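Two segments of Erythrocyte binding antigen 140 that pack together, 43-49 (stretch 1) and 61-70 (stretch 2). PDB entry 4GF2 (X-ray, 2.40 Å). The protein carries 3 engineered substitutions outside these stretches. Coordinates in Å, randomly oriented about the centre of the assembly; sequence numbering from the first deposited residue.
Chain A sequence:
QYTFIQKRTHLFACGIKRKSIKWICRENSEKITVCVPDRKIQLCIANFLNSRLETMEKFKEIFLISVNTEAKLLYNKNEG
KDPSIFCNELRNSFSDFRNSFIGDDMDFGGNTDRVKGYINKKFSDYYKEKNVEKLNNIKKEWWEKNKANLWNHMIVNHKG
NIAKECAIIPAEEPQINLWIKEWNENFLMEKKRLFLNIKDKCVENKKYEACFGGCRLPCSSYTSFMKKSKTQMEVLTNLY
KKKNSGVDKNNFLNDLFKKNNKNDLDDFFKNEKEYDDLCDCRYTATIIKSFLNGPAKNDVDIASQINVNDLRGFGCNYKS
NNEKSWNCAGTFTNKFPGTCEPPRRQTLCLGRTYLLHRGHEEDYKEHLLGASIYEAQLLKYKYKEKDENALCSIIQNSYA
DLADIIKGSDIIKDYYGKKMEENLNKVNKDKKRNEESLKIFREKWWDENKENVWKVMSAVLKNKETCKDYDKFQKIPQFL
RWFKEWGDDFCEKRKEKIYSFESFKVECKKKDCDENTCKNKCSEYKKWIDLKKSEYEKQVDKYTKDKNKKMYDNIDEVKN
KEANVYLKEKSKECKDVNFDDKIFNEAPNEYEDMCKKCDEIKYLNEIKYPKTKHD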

# COMPACT_ATOMS: atom_id res chain seq x y z
N LEU A 43 35.83 9.01 -7.15
CA LEU A 43 36.95 9.04 -8.09
C LEU A 43 38.22 9.47 -7.35
O LEU A 43 38.19 10.42 -6.57
CB LEU A 43 36.65 10.00 -9.23
CG LEU A 43 37.62 9.94 -10.42
CD1 LEU A 43 37.44 8.64 -11.21
CD2 LEU A 43 37.46 11.16 -11.32
N CYS A 44 39.32 8.77 -7.61
CA CYS A 44 40.56 9.01 -6.87
C CYS A 44 41.24 10.30 -7.32
O CYS A 44 41.88 10.34 -8.36
CB CYS A 44 41.51 7.84 -7.06
SG CYS A 44 43.06 8.03 -6.17
N ILE A 45 41.10 11.35 -6.52
CA ILE A 45 41.65 12.66 -6.86
C ILE A 45 42.39 13.34 -5.70
O ILE A 45 43.05 14.35 -5.89
CB ILE A 45 40.54 13.60 -7.34
CG1 ILE A 45 39.54 13.85 -6.21
CG2 ILE A 45 39.84 13.00 -8.54
CD1 ILE A 45 38.40 14.76 -6.59
N ALA A 46 42.29 12.76 -4.50
CA ALA A 46 42.89 13.35 -3.31
C ALA A 46 44.36 13.70 -3.52
O ALA A 46 44.84 14.71 -3.03
CB ALA A 46 42.74 12.41 -2.13
N ASN A 47 45.08 12.85 -4.25
CA ASN A 47 46.51 13.03 -4.42
C ASN A 47 46.88 14.38 -5.02
O ASN A 47 47.94 14.92 -4.72
CB ASN A 47 47.11 11.89 -5.24
CG ASN A 47 47.01 10.56 -4.54
OD1 ASN A 47 47.72 10.31 -3.56
ND2 ASN A 47 46.12 9.69 -5.02
N PHE A 48 46.00 14.92 -5.86
CA PHE A 48 46.21 16.24 -6.42
C PHE A 48 46.36 17.29 -5.32
O PHE A 48 47.12 18.26 -5.47
CB PHE A 48 45.05 16.63 -7.34
CG PHE A 48 45.07 15.94 -8.67
CD1 PHE A 48 46.08 16.20 -9.58
CD2 PHE A 48 44.08 15.04 -9.02
CE1 PHE A 48 46.11 15.58 -10.81
CE2 PHE A 48 44.10 14.41 -10.25
CZ PHE A 48 45.11 14.68 -11.15
N LEU A 49 45.65 17.11 -4.22
CA LEU A 49 45.65 18.07 -3.12
C LEU A 49 46.86 17.92 -2.20
O LEU A 49 47.14 18.80 -1.39
CB LEU A 49 44.37 17.95 -2.31
CG LEU A 49 43.09 18.31 -3.06
CD1 LEU A 49 41.87 17.83 -2.29
CD2 LEU A 49 43.02 19.80 -3.32
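Stretch 2 (61-70) EIFLISVNTE

Stretch 2 is helical throughout, part of a longer helix that extends beyond it at both ends, and its i to i+4 bonds run unbroken from I65 N to E61 O (3.1 Å) through E70 N to S66 O (2.9 Å). Stretch 1 is less regular: L43 to I45 are extended or turning, and a weakly bonded helical turn follows at about A46 to L49. The two run in opposite senses, since the CA atoms of C44 and E70 lie 5.2 Å apart and those of F48 and I62 6.3 Å.

The contact side of the helix follows its repeat: I62, S66, T69 and E70 all direct CA to CB toward stretch 1, whereas L64 and V67 point away. At one end, in the loop, C44 N donates a hydrogen bond to E70 OE1 at 2.9 Å. C44 itself faces the helix, with SG 3.6 Å from T69 CG2.

The middle is more polar, built round S66, N47 and a water. S66 OG bonds back to I62 O at 2.9 Å, so the hydroxyl is partly satisfied by its own helix. C44 O lies 3.5 Å from S66 CB. A water fills the remaining gap: it donates to S66 OG at 2.7 Å and accepts from N47 N at 3.0 Å and N47 ND2 at 2.8 Å, with a weak bond to C44 O at 3.2 Å.

At the other end, F48 starts sideways, but its ring reaches the helix. CD1 of F48 touches I62 CG2 at 3.5 Å, CE2 of F48 approaches S66 OG at 3.4 Å, and the ring edge meets the face of F63, F48 CZ to F63 CG being 3.8 Å with the planes at 87°. The contact pairs a polar end and a bridging water with an edge-to-face aromatic pair, F48 on F63.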

# COMPACT_ATOMS: atom_id res chain seq x y z
N GLU A 61 52.82 13.50 -13.31
CA GLU A 61 53.16 12.40 -12.42
C GLU A 61 52.01 12.10 -11.45
O GLU A 61 51.71 10.94 -11.18
CB GLU A 61 54.41 12.74 -11.62
CG GLU A 61 54.80 11.67 -10.60
CD GLU A 61 55.79 12.18 -9.58
OE1 GLU A 61 56.48 13.17 -9.86
OE2 GLU A 61 55.87 11.58 -8.49
N ILE A 62 51.39 13.15 -10.94
CA ILE A 62 50.29 13.00 -9.99
C ILE A 62 49.04 12.46 -10.70
O ILE A 62 48.25 11.73 -10.10
CB ILE A 62 49.94 14.33 -9.30
CG1 ILE A 62 51.14 14.83 -8.49
CG2 ILE A 62 48.73 14.17 -8.39
CD1 ILE A 62 51.63 13.86 -7.42
N PHE A 63 48.87 12.83 -11.96
CA PHE A 63 47.74 12.35 -12.73
C PHE A 63 47.92 10.86 -12.96
O PHE A 63 46.96 10.08 -12.87
CB PHE A 63 47.65 13.09 -14.06
CG PHE A 63 46.25 13.40 -14.50
CD1 PHE A 63 45.23 12.48 -14.30
CD2 PHE A 63 45.95 14.60 -15.10
CE1 PHE A 63 43.94 12.77 -14.70
CE2 PHE A 63 44.67 14.90 -15.51
CZ PHE A 63 43.66 13.99 -15.31
N LEU A 64 49.15 10.45 -13.26
CA LEU A 64 49.45 9.04 -13.47
C LEU A 64 49.15 8.24 -12.21
O LEU A 64 48.61 7.13 -12.27
CB LEU A 64 50.91 8.86 -13.88
CG LEU A 64 51.25 9.25 -15.32
CD1 LEU A 64 52.76 9.37 -15.50
CD2 LEU A 64 50.67 8.25 -16.30
N ILE A 65 49.48 8.82 -11.06
CA ILE A 65 49.22 8.18 -9.78
C ILE A 65 47.73 8.05 -9.53
O ILE A 65 47.26 7.03 -9.02
CB ILE A 65 49.86 8.97 -8.62
CG1 ILE A 65 51.38 8.84 -8.68
CG2 ILE A 65 49.34 8.45 -7.28
CD1 ILE A 65 52.12 9.76 -7.72
N SER A 66 46.98 9.08 -9.89
CA SER A 66 45.54 9.09 -9.66
C SER A 66 44.83 7.98 -10.44
O SER A 66 44.05 7.23 -9.87
CB SER A 66 44.96 10.45 -10.02
OG SER A 66 45.49 11.45 -9.18
N VAL A 67 45.10 7.87 -11.74
CA VAL A 67 44.41 6.88 -12.56
C VAL A 67 44.80 5.45 -12.16
O VAL A 67 43.94 4.57 -12.06
CB VAL A 67 44.67 7.08 -14.08
CG1 VAL A 67 44.15 8.43 -14.52
CG2 VAL A 67 46.15 6.92 -14.42
N ASN A 68 46.09 5.24 -11.92
CA ASN A 68 46.59 3.93 -11.52
C ASN A 68 46.02 3.50 -10.17
O ASN A 68 45.73 2.32 -9.95
CB ASN A 68 48.12 3.94 -11.48
CG ASN A 68 48.70 2.62 -11.03
OD1 ASN A 68 48.92 2.41 -9.84
ND2 ASN A 68 48.96 1.73 -11.98
N THR A 69 45.86 4.46 -9.26
CA THR A 69 45.32 4.16 -7.94
C THR A 69 43.83 3.86 -8.06
O THR A 69 43.32 2.92 -7.45
CB THR A 69 45.54 5.32 -6.95
OG1 THR A 69 46.94 5.57 -6.79
CG2 THR A 69 44.95 4.98 -5.59
N GLU A 70 43.13 4.66 -8.86
CA GLU A 70 41.71 4.45 -9.12
C GLU A 70 41.47 3.01 -9.57
O GLU A 70 40.52 2.37 -9.13
CB GLU A 70 41.21 5.44 -10.17
CG GLU A 70 39.78 5.18 -10.65
CD GLU A 70 38.73 5.47 -9.60
OE1 GLU A 70 39.08 6.04 -8.53
OE2 GLU A 70 37.55 5.14 -9.84
O HOH W 1 44.49 11.27 -6.72